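Local coordinates for protein glycosyltransferase Gtf1 (Streptococcus pneumoniae, PDB 4PQG) that is a glycosyltransferase of the GT-B class, built of two Rossmann-like domains and an extended beta-sheet domain, and is seen here with uridine-5'-diphosphate bound, at residues Ala30-Val35 and Ala246-Ala251; Gly34-Leu39 and Ser43-Thr48; Trp345-Val350 and Glu376-His381; Ile351-Glu356 and Lys468-Tyr473. All coordinates share one frame; numbering follows the deposited sequence.

The four contacts fall into two pairs, one in each of the two parallel-sheet domains of the GT-B arrangement. Contacts 1 and 2 use the same helix, 24-38, share G34 and V35, and reach the same sheet; their centres are 9 Å apart, and they touch where A33 CB meets F45 CE2 at 3.4 Å. Contacts 3 and 4, 14 Å apart between centres, both use helix 343-353, and their segments alternate along the chain. The first pair closes before the second opens, and 35 to 43 Å separates centres of different pairs. Only contact 1 includes the bound NAG; contacts 2 and 3 are buried packing within their domains, and contact 4 is partly buried.

Contact 1 (Ala30-Val35 and Ala246-Ala251); sequences AYRAGV and AVVVHA. With NAG (2-acetamido-2-deoxy-beta-D-glucopyranose), chain D.
The ring of H250, whose CE1 approaches R32 across the contact, makes the shortest polar bond here: ND1 lies 2.8 Å from O6 of NAG. The 171° angle makes this bond nearly straight, O6 sits in the ring plane at the edge, and either atom could be the donor. NE2 of the same ring is hydrogen-bonded to D227 OD1, and hydrogen bonds at both nitrogens should fix the rotation of the imidazole. Next to H250, A251 CB comes within 3.4 Å of NAG O7.

R32 is met at one terminal nitrogen. Its NH1 stands 4.1 Å from H250 CE1, edge against edge with the two planes 33° apart, and 3.8 Å from V248 CG2, which approaches obliquely. CG leaves anti to the backbone N (chi1 -161°), and a bend at chi3 turns the guanidinium to where NH2 forms a salt bridge with D227 OD2. D227 therefore holds both R32 and H250, one through each carboxylate oxygen, and couples the helix to the residue that contacts the sugar. The other methyl of V248, CG1, lies 3.3 Å above the H250 ring plane, toward its rim.

Helix 24-38 thus reaches the carboxyl end of strand 244-248 through a single arginine, which also packs on I225 of strand 223-226 and on W501 of helix 494-508, while V248 touches I225 and I284 of the two flanking strands.

Contact 2 (Gly34-Leu39 and Ser43-Thr48); sequences GVFRKL and SKFIFT
F36 and S43 make the closest approach, with F36 CD2 3.5 Å from S43 CB. The serine comes obliquely at the ring and also touches its stem, since S43 OG lies 3.8 Å from F36 CB. F45 is the second neighbour: its CZ reaches F36 CD2 at 4.1 Å, an apolar contact with each ring approached obliquely.

One step out, the torsions account for these meetings. F36 CG stands anti to its carbonyl carbon (chi1 -66°), which lets the ring extend from the helix toward the strand, where it also touches I11 and N13 of strand 10-15 and meets W501 edge-to-face. On S43, OG sits between the backbone N and the carbonyl carbon (chi1 69°), where it has a weak hydrogen bond with Q69 NE2. F45 has its ring against Q29 of helix 24-38 and against the ring of F65. Backbone bonds of F45 with Q69 and I71, and of K44 with I11 and N13, hold strand 42-47 between its two neighbours.

The helix thus packs by F36 on the strand that follows it and on the one that precedes it. Strand 10-15, helix 24-38 and strand 42-47 form a beta-alpha-beta unit with its two strands adjacent and parallel, as in Rossmann-like domains.

Contact 3 (Trp345-Val350 and Glu376-His381); sequences WLVKAV and EIIANH
Two helices lie nearly parallel here and pack through aliphatic side chains, V347 and K348 from helix 343-353 against I377 and I378 from helix 371-380. The local axes approach to 10.3 Å with a crossing angle of -17°, so the helices run in the same direction with room for one layer of side chains between them.

I377 supplies the central group. Its CG2 branch, anti to the backbone N, meets V347 CG1 at 3.7 Å and K348 CG at 4.1 Å, touching two successive residues of the facing helix. The other branch ends in CD1, 4.1 Å from K348 CE, and the extended lysine chain thus runs across the isoleucine at about a right angle. The polar end of K348 has its own partner, a salt bridge from NZ to E458 OE1. The same methyl, V347 CG1, also meets I378 CG1, at 4.0 Å and with the side chains again roughly perpendicular.

The end of the second helix is held locally. H381 ND1 donates to I377 O at 3.1 Å, a fairly straight bond (161° at the hydrogen), with the oxygen only 4° out of the ring plane. That carbonyl also receives a weak bond from H381 N, so the imidazole supplements the last helical turn.

Beneath the interface, V347 rests on F362, I364 and I387, and I378 on I387 and L389. Helix 343-353 thus lies over strands 361-365 and 387-391, and helix 371-380 over 387-391, on one face of the sheet, the alternating beta-alpha layering characteristic of a Rossmann-like GT-B domain.

Contact 4 (Ile351-Glu356 and Lys468-Tyr473); sequences IEAHKE and KICQLY
Apolar and sulfur contacts carry this interface, and C470 SG is at their centre. It lies 3.7 Å from E356 CB and 3.9 Å from A353 CB, against two residues three apart in sequence. The thiol stands anti to its own carbonyl carbon (chi1 -73°), and that places it beside the turn 353-356. A353 has a further, looser neighbour in I469, whose CG2 is 4.3 Å from A353 CB. The small A353 lets the backbones come close: the CA atoms of A353 and C470 are 6.3 Å apart.

No hydrogen bond crosses between the segments. K355 NZ forms a salt bridge with E352 OE1 at 2.8 Å, reaching the oxygen from above the carboxylate plane, 39° out of it. On the facing helix, K468 NZ gives a hydrogen bond to Q471 OE1 at 2.8 Å, and K468 also makes a cation-pi contact with Y448. E356 takes part through its CB and CG, whereas its OE2 has a weak hydrogen bond with Q474 NE2.

Around this pairing, A353 also packs on L360 and I469 on L406. Segment 351-356 is thus set beside helix 458-474, which rests on strands 404-406 and 447-450 and, through L472, on helix 478-489.

Contact 1 (Ala30-Val35 and Ala246-Ala251)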
# COMPACT_ATOMS: atom_id res chain seq x y z
N ALA A 30 0.38 -7.36 -3.44
CA ALA A 30 1.30 -8.38 -2.99
C ALA A 30 0.60 -9.73 -2.87
O ALA A 30 1.15 -10.75 -3.28
CB ALA A 30 1.96 -7.99 -1.68
N TYR A 31 -0.63 -9.75 -2.33
CA TYR A 31 -1.40 -11.00 -2.33
C TYR A 31 -1.55 -11.53 -3.77
O TYR A 31 -1.26 -12.71 -4.02
CB TYR A 31 -2.77 -10.82 -1.69
CG TYR A 31 -2.78 -10.98 -0.18
CD1 TYR A 31 -2.74 -12.24 0.42
CD2 TYR A 31 -2.85 -9.86 0.65
CE1 TYR A 31 -2.77 -12.39 1.81
CE2 TYR A 31 -2.87 -9.98 2.04
CZ TYR A 31 -2.82 -11.25 2.62
OH TYR A 31 -2.85 -11.37 3.99
N ARG A 32 -1.98 -10.67 -4.69
CA ARG A 32 -2.18 -11.04 -6.10
C ARG A 32 -0.91 -11.60 -6.75
O ARG A 32 -0.97 -12.58 -7.51
CB ARG A 32 -2.68 -9.83 -6.90
CG ARG A 32 -3.34 -10.17 -8.24
CD ARG A 32 -3.69 -8.93 -9.02
NE ARG A 32 -4.53 -8.02 -8.23
CZ ARG A 32 -4.44 -6.69 -8.26
NH1 ARG A 32 -5.22 -5.97 -7.49
NH2 ARG A 32 -3.55 -6.09 -9.05
N ALA A 33 0.23 -10.99 -6.43
CA ALA A 33 1.52 -11.47 -6.90
C ALA A 33 1.80 -12.89 -6.42
O ALA A 33 2.37 -13.69 -7.17
CB ALA A 33 2.64 -10.54 -6.45
N GLY A 34 1.43 -13.19 -5.17
CA GLY A 34 1.55 -14.54 -4.62
C GLY A 34 0.72 -15.54 -5.38
O GLY A 34 1.13 -16.69 -5.58
N VAL A 35 -0.47 -15.12 -5.81
CA VAL A 35 -1.37 -15.95 -6.60
C VAL A 35 -0.80 -16.21 -8.00
O VAL A 35 -0.80 -17.34 -8.49
CB VAL A 35 -2.77 -15.32 -6.76
CG1 VAL A 35 -3.56 -16.04 -7.84
CG2 VAL A 35 -3.52 -15.33 -5.43
N ALA A 246 -8.74 -4.50 -16.96
CA ALA A 246 -9.54 -4.71 -15.76
C ALA A 246 -9.26 -3.57 -14.78
O ALA A 246 -8.13 -3.07 -14.71
CB ALA A 246 -9.20 -6.06 -15.13
N VAL A 247 -10.30 -3.15 -14.06
CA VAL A 247 -10.18 -2.12 -13.01
C VAL A 247 -10.57 -2.75 -11.68
O VAL A 247 -11.68 -3.30 -11.55
CB VAL A 247 -11.06 -0.88 -13.30
CG1 VAL A 247 -11.16 0.04 -12.07
CG2 VAL A 247 -10.54 -0.13 -14.52
N VAL A 248 -9.66 -2.71 -10.72
CA VAL A 248 -9.96 -3.21 -9.38
C VAL A 248 -10.52 -2.08 -8.54
O VAL A 248 -9.92 -1.00 -8.47
CB VAL A 248 -8.73 -3.82 -8.71
CG1 VAL A 248 -9.08 -4.39 -7.34
CG2 VAL A 248 -8.16 -4.93 -9.58
N VAL A 249 -11.68 -2.35 -7.92
CA VAL A 249 -12.32 -1.43 -7.00
C VAL A 249 -11.89 -1.83 -5.59
O VAL A 249 -12.14 -2.95 -5.15
CB VAL A 249 -13.86 -1.49 -7.13
CG1 VAL A 249 -14.54 -0.51 -6.17
CG2 VAL A 249 -14.29 -1.24 -8.57
N HIS A 250 -11.19 -0.94 -4.89
CA HIS A 250 -10.61 -1.31 -3.59
C HIS A 250 -11.39 -0.93 -2.35
O HIS A 250 -11.56 -1.76 -1.43
CB HIS A 250 -9.19 -0.79 -3.49
CG HIS A 250 -8.23 -1.53 -4.36
ND1 HIS A 250 -7.73 -2.73 -4.02
CD2 HIS A 250 -7.68 -1.21 -5.59
CE1 HIS A 250 -6.90 -3.15 -4.98
NE2 HIS A 250 -6.86 -2.21 -5.94
N ALA A 251 -11.86 0.30 -2.30
CA ALA A 251 -12.60 0.79 -1.13
C ALA A 251 -14.08 0.95 -1.53
O ALA A 251 -14.47 0.58 -2.65
CB ALA A 251 -12.00 2.12 -0.68
C1 NAG D . -8.46 -0.71 0.89
C2 NAG D . -9.81 -0.74 1.59
C3 NAG D . -9.69 -2.13 2.23
C4 NAG D . -9.29 -3.21 1.22
C5 NAG D . -8.07 -2.75 0.37
C6 NAG D . -7.54 -3.79 -0.61
C7 NAG D . -11.05 0.85 2.96
C8 NAG D . -10.94 1.84 4.09
N2 NAG D . -9.91 0.25 2.64
O1 NAG D . -7.68 0.44 0.86
O3 NAG D . -10.86 -2.49 2.95
O4 NAG D . -8.96 -4.38 1.93
O5 NAG D . -8.46 -1.53 -0.26
O6 NAG D . -8.53 -3.95 -1.60
O7 NAG D . -12.13 0.65 2.39

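Contact 2 (Gly34-Leu39 and Ser43-Thr48)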
# COMPACT_ATOMS: atom_id res chain seq x y z
N GLY A 34 1.43 -13.19 -5.17
CA GLY A 34 1.55 -14.54 -4.62
C GLY A 34 0.72 -15.54 -5.38
O GLY A 34 1.13 -16.69 -5.58
N VAL A 35 -0.47 -15.12 -5.81
CA VAL A 35 -1.37 -15.95 -6.60
C VAL A 35 -0.80 -16.21 -8.00
O VAL A 35 -0.80 -17.34 -8.49
CB VAL A 35 -2.77 -15.32 -6.76
CG1 VAL A 35 -3.56 -16.04 -7.84
CG2 VAL A 35 -3.52 -15.33 -5.43
N PHE A 36 -0.31 -15.15 -8.65
CA PHE A 36 0.25 -15.28 -9.98
C PHE A 36 1.49 -16.18 -10.01
O PHE A 36 1.67 -16.94 -10.96
CB PHE A 36 0.52 -13.92 -10.61
CG PHE A 36 -0.73 -13.12 -10.88
CD1 PHE A 36 -1.96 -13.75 -11.07
CD2 PHE A 36 -0.68 -11.73 -10.98
CE1 PHE A 36 -3.10 -13.03 -11.34
CE2 PHE A 36 -1.82 -11.00 -11.26
CZ PHE A 36 -3.04 -11.64 -11.44
N ARG A 37 2.32 -16.09 -8.97
CA ARG A 37 3.47 -16.98 -8.83
C ARG A 37 3.04 -18.44 -8.75
O ARG A 37 3.60 -19.31 -9.43
CB ARG A 37 4.32 -16.61 -7.61
CG ARG A 37 5.12 -15.33 -7.78
CD ARG A 37 6.21 -15.19 -6.73
NE ARG A 37 5.71 -15.21 -5.36
CZ ARG A 37 5.39 -14.13 -4.64
NH1 ARG A 37 5.52 -12.90 -5.13
NH2 ARG A 37 4.93 -14.30 -3.41
N LYS A 38 2.03 -18.70 -7.92
CA LYS A 38 1.52 -20.05 -7.72
C LYS A 38 0.94 -20.60 -9.01
O LYS A 38 1.14 -21.77 -9.31
CB LYS A 38 0.44 -20.07 -6.64
CG LYS A 38 0.98 -20.22 -5.23
CD LYS A 38 -0.14 -19.98 -4.22
CE LYS A 38 0.22 -20.45 -2.83
NZ LYS A 38 1.42 -19.74 -2.30
N LEU A 39 0.22 -19.76 -9.75
CA LEU A 39 -0.36 -20.17 -11.01
C LEU A 39 0.66 -20.17 -12.15
O LEU A 39 0.29 -20.30 -13.32
CB LEU A 39 -1.55 -19.27 -11.37
CG LEU A 39 -2.81 -19.38 -10.51
CD1 LEU A 39 -3.79 -18.28 -10.89
CD2 LEU A 39 -3.47 -20.76 -10.64
N SER A 43 3.70 -12.03 -14.55
CA SER A 43 3.10 -10.79 -14.06
C SER A 43 4.11 -9.70 -13.76
O SER A 43 5.26 -9.97 -13.43
CB SER A 43 2.25 -11.05 -12.82
OG SER A 43 3.07 -11.41 -11.74
N LYS A 44 3.65 -8.45 -13.88
CA LYS A 44 4.46 -7.27 -13.57
C LYS A 44 3.62 -6.30 -12.77
O LYS A 44 2.46 -6.06 -13.10
CB LYS A 44 4.96 -6.59 -14.85
CG LYS A 44 5.74 -7.50 -15.79
CD LYS A 44 7.10 -7.88 -15.23
CE LYS A 44 7.90 -8.63 -16.30
NZ LYS A 44 9.30 -8.88 -15.86
N PHE A 45 4.23 -5.76 -11.72
CA PHE A 45 3.61 -4.72 -10.91
C PHE A 45 4.35 -3.41 -11.14
O PHE A 45 5.51 -3.24 -10.79
CB PHE A 45 3.54 -5.15 -9.44
CG PHE A 45 2.66 -6.36 -9.23
CD1 PHE A 45 1.35 -6.21 -8.82
CD2 PHE A 45 3.14 -7.64 -9.51
CE1 PHE A 45 0.51 -7.32 -8.65
CE2 PHE A 45 2.31 -8.75 -9.36
CZ PHE A 45 1.00 -8.59 -8.93
N ILE A 46 3.64 -2.50 -11.80
CA ILE A 46 4.19 -1.24 -12.28
C ILE A 46 3.85 -0.16 -11.25
O ILE A 46 2.69 -0.02 -10.87
CB ILE A 46 3.56 -0.87 -13.64
CG1 ILE A 46 3.91 -1.94 -14.70
CG2 ILE A 46 3.99 0.54 -14.08
CD1 ILE A 46 2.89 -2.03 -15.82
N PHE A 47 4.85 0.60 -10.82
CA PHE A 47 4.63 1.81 -10.01
C PHE A 47 5.05 3.05 -10.79
O PHE A 47 6.14 3.09 -11.37
CB PHE A 47 5.41 1.69 -8.71
CG PHE A 47 5.05 0.46 -7.92
CD1 PHE A 47 4.03 0.50 -6.97
CD2 PHE A 47 5.70 -0.75 -8.16
CE1 PHE A 47 3.67 -0.63 -6.27
CE2 PHE A 47 5.35 -1.90 -7.45
CZ PHE A 47 4.35 -1.83 -6.50
N THR A 48 4.18 4.06 -10.81
CA THR A 48 4.39 5.25 -11.66
C THR A 48 4.92 6.48 -10.94
O THR A 48 5.36 7.45 -11.60
CB THR A 48 3.11 5.64 -12.44
OG1 THR A 48 2.04 5.87 -11.51
CG2 THR A 48 2.70 4.54 -13.42

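Contact 3 (Trp345-Val350 and Glu376-His381)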
# COMPACT_ATOMS: atom_id res chain seq x y z
N TRP A 345 -11.51 5.99 19.08
CA TRP A 345 -12.68 5.37 19.68
C TRP A 345 -12.36 4.07 20.36
O TRP A 345 -12.86 3.81 21.46
CB TRP A 345 -13.80 5.18 18.66
CG TRP A 345 -14.31 6.47 18.04
CD1 TRP A 345 -14.10 7.77 18.48
CD2 TRP A 345 -15.18 6.61 16.86
NE1 TRP A 345 -14.74 8.67 17.66
CE2 TRP A 345 -15.40 8.05 16.67
CE3 TRP A 345 -15.75 5.72 15.95
CZ2 TRP A 345 -16.16 8.55 15.63
CZ3 TRP A 345 -16.51 6.23 14.89
CH2 TRP A 345 -16.72 7.62 14.75
N LEU A 346 -11.51 3.24 19.73
CA LEU A 346 -11.10 1.98 20.35
C LEU A 346 -10.29 2.19 21.63
O LEU A 346 -10.49 1.47 22.62
CB LEU A 346 -10.29 1.10 19.39
CG LEU A 346 -11.02 0.62 18.13
CD1 LEU A 346 -10.07 -0.21 17.29
CD2 LEU A 346 -12.26 -0.18 18.52
N VAL A 347 -9.36 3.14 21.59
CA VAL A 347 -8.54 3.42 22.76
C VAL A 347 -9.43 3.82 23.95
O VAL A 347 -9.30 3.23 25.04
CB VAL A 347 -7.43 4.48 22.48
CG1 VAL A 347 -6.74 4.91 23.76
CG2 VAL A 347 -6.40 3.93 21.51
N LYS A 348 -10.33 4.78 23.74
CA LYS A 348 -11.30 5.19 24.79
C LYS A 348 -12.21 4.06 25.30
O LYS A 348 -12.53 4.00 26.49
CB LYS A 348 -12.12 6.39 24.31
CG LYS A 348 -11.26 7.59 23.96
CD LYS A 348 -12.06 8.87 23.84
CE LYS A 348 -11.14 10.07 23.70
NZ LYS A 348 -11.93 11.33 23.82
N ALA A 349 -12.61 3.17 24.39
CA ALA A 349 -13.39 2.00 24.75
C ALA A 349 -12.59 1.05 25.64
O ALA A 349 -13.11 0.54 26.64
CB ALA A 349 -13.88 1.28 23.50
N VAL A 350 -11.32 0.84 25.28
CA VAL A 350 -10.44 -0.04 26.04
C VAL A 350 -10.15 0.54 27.43
O VAL A 350 -10.19 -0.20 28.41
CB VAL A 350 -9.15 -0.40 25.26
CG1 VAL A 350 -8.18 -1.20 26.13
CG2 VAL A 350 -9.52 -1.22 24.03
N GLU A 376 -1.62 11.05 22.90
CA GLU A 376 -2.24 12.04 23.76
C GLU A 376 -3.36 11.43 24.63
O GLU A 376 -3.38 11.66 25.85
CB GLU A 376 -2.74 13.22 22.92
CG GLU A 376 -3.62 14.22 23.65
CD GLU A 376 -4.26 15.20 22.68
OE1 GLU A 376 -3.52 15.88 21.93
OE2 GLU A 376 -5.51 15.29 22.66
N ILE A 377 -4.25 10.66 24.02
CA ILE A 377 -5.31 9.96 24.74
C ILE A 377 -4.74 8.99 25.80
O ILE A 377 -5.19 8.97 26.95
CB ILE A 377 -6.27 9.20 23.78
CG1 ILE A 377 -6.93 10.18 22.82
CG2 ILE A 377 -7.34 8.44 24.56
CD1 ILE A 377 -7.66 9.53 21.66
N ILE A 378 -3.75 8.20 25.39
CA ILE A 378 -3.09 7.25 26.27
C ILE A 378 -2.42 7.96 27.45
O ILE A 378 -2.60 7.55 28.61
CB ILE A 378 -2.08 6.39 25.48
CG1 ILE A 378 -2.83 5.54 24.44
CG2 ILE A 378 -1.27 5.49 26.40
CD1 ILE A 378 -1.93 4.96 23.36
N ALA A 379 -1.68 9.04 27.17
CA ALA A 379 -1.03 9.82 28.23
C ALA A 379 -2.06 10.37 29.21
O ALA A 379 -1.91 10.20 30.42
CB ALA A 379 -0.21 10.96 27.64
N ASN A 380 -3.11 11.02 28.67
CA ASN A 380 -4.17 11.63 29.47
C ASN A 380 -4.88 10.69 30.43
O ASN A 380 -5.42 11.14 31.46
CB ASN A 380 -5.22 12.30 28.57
CG ASN A 380 -4.71 13.57 27.91
OD1 ASN A 380 -3.66 14.09 28.29
ND2 ASN A 380 -5.45 14.08 26.92
N HIS A 381 -4.90 9.40 30.10
CA HIS A 381 -5.54 8.40 30.95
C HIS A 381 -4.54 7.51 31.67
O HIS A 381 -4.93 6.53 32.31
CB HIS A 381 -6.57 7.59 30.15
CG HIS A 381 -7.79 8.40 29.74
ND1 HIS A 381 -7.82 9.19 28.65
CD2 HIS A 381 -9.04 8.53 30.34
CE1 HIS A 381 -9.02 9.79 28.55
NE2 HIS A 381 -9.77 9.38 29.58

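Contact 4 (Ile351-Glu356 and Lys468-Tyr473)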
# COMPACT_ATOMS: atom_id res chain seq x y z
N ILE A 351 -9.89 1.84 27.52
CA ILE A 351 -9.74 2.54 28.81
C ILE A 351 -10.95 2.28 29.72
O ILE A 351 -10.78 2.03 30.92
CB ILE A 351 -9.52 4.06 28.64
CG1 ILE A 351 -8.18 4.33 27.96
CG2 ILE A 351 -9.60 4.81 29.98
CD1 ILE A 351 -8.09 5.72 27.35
N GLU A 352 -12.14 2.32 29.14
CA GLU A 352 -13.38 2.14 29.86
C GLU A 352 -13.57 0.68 30.30
O GLU A 352 -13.86 0.42 31.47
CB GLU A 352 -14.55 2.63 29.00
CG GLU A 352 -15.93 2.57 29.64
CD GLU A 352 -16.15 3.61 30.74
OE1 GLU A 352 -15.41 4.63 30.79
OE2 GLU A 352 -17.07 3.39 31.55
N ALA A 353 -13.37 -0.25 29.37
CA ALA A 353 -13.50 -1.67 29.67
C ALA A 353 -12.50 -2.12 30.73
O ALA A 353 -12.78 -3.03 31.53
CB ALA A 353 -13.36 -2.51 28.41
N HIS A 354 -11.35 -1.46 30.75
CA HIS A 354 -10.27 -1.76 31.69
C HIS A 354 -10.66 -1.54 33.14
O HIS A 354 -10.05 -2.10 34.04
CB HIS A 354 -9.06 -0.90 31.32
CG HIS A 354 -7.86 -1.13 32.19
ND1 HIS A 354 -7.59 -0.35 33.26
CD2 HIS A 354 -6.84 -2.06 32.12
CE1 HIS A 354 -6.46 -0.78 33.84
NE2 HIS A 354 -6.00 -1.82 33.14
N LYS A 355 -11.69 -0.73 33.36
CA LYS A 355 -12.27 -0.55 34.69
C LYS A 355 -12.85 -1.87 35.20
O LYS A 355 -12.75 -2.18 36.38
CB LYS A 355 -13.37 0.52 34.68
CG LYS A 355 -12.87 1.92 34.39
CD LYS A 355 -14.02 2.83 33.98
CE LYS A 355 -13.57 4.27 33.79
NZ LYS A 355 -14.71 5.17 33.44
N GLU A 356 -13.45 -2.64 34.30
CA GLU A 356 -14.11 -3.90 34.64
C GLU A 356 -13.14 -5.08 34.52
O GLU A 356 -13.27 -6.06 35.26
CB GLU A 356 -15.30 -4.11 33.71
CG GLU A 356 -16.35 -5.08 34.20
CD GLU A 356 -17.45 -4.41 35.01
OE1 GLU A 356 -17.20 -3.35 35.62
OE2 GLU A 356 -18.58 -4.95 35.02
N LYS A 468 -19.31 -4.47 24.86
CA LYS A 468 -19.16 -5.67 24.06
C LYS A 468 -17.91 -6.48 24.39
O LYS A 468 -17.95 -7.72 24.44
CB LYS A 468 -19.26 -5.35 22.56
CG LYS A 468 -20.69 -5.19 22.07
CD LYS A 468 -21.52 -6.41 22.46
CE LYS A 468 -22.94 -6.29 21.97
NZ LYS A 468 -23.70 -7.52 22.29
N ILE A 469 -16.80 -5.78 24.61
CA ILE A 469 -15.56 -6.42 25.05
C ILE A 469 -15.85 -7.15 26.36
O ILE A 469 -15.58 -8.35 26.47
CB ILE A 469 -14.41 -5.40 25.26
CG1 ILE A 469 -13.95 -4.83 23.90
CG2 ILE A 469 -13.24 -6.04 25.99
CD1 ILE A 469 -13.27 -3.47 23.98
N CYS A 470 -16.40 -6.42 27.34
CA CYS A 470 -16.72 -6.98 28.66
C CYS A 470 -17.63 -8.20 28.56
O CYS A 470 -17.37 -9.21 29.19
CB CYS A 470 -17.33 -5.91 29.57
SG CYS A 470 -16.12 -4.71 30.14
N GLN A 471 -18.67 -8.11 27.72
CA GLN A 471 -19.59 -9.22 27.48
C GLN A 471 -18.92 -10.49 26.93
O GLN A 471 -19.31 -11.62 27.30
CB GLN A 471 -20.73 -8.79 26.56
CG GLN A 471 -21.77 -9.87 26.32
CD GLN A 471 -22.83 -9.45 25.32
OE1 GLN A 471 -22.83 -8.32 24.84
NE2 GLN A 471 -23.74 -10.36 25.00
N LEU A 472 -17.93 -10.32 26.05
CA LEU A 472 -17.24 -11.47 25.43
C LEU A 472 -16.53 -12.30 26.50
O LEU A 472 -16.58 -13.53 26.48
CB LEU A 472 -16.23 -10.99 24.37
CG LEU A 472 -15.45 -12.03 23.55
CD1 LEU A 472 -15.08 -11.41 22.20
CD2 LEU A 472 -14.20 -12.51 24.27
N TYR A 473 -15.88 -11.61 27.42
CA TYR A 473 -15.16 -12.27 28.48
C TYR A 473 -16.09 -12.77 29.58
O TYR A 473 -15.97 -13.92 30.03
CB TYR A 473 -14.08 -11.35 29.04
CG TYR A 473 -12.87 -11.25 28.14
CD1 TYR A 473 -11.90 -12.25 28.14
CD2 TYR A 473 -12.69 -10.15 27.30
CE1 TYR A 473 -10.78 -12.17 27.33
CE2 TYR A 473 -11.57 -10.06 26.48
CZ TYR A 473 -10.62 -11.06 26.49
OH TYR A 473 -9.51 -10.97 25.67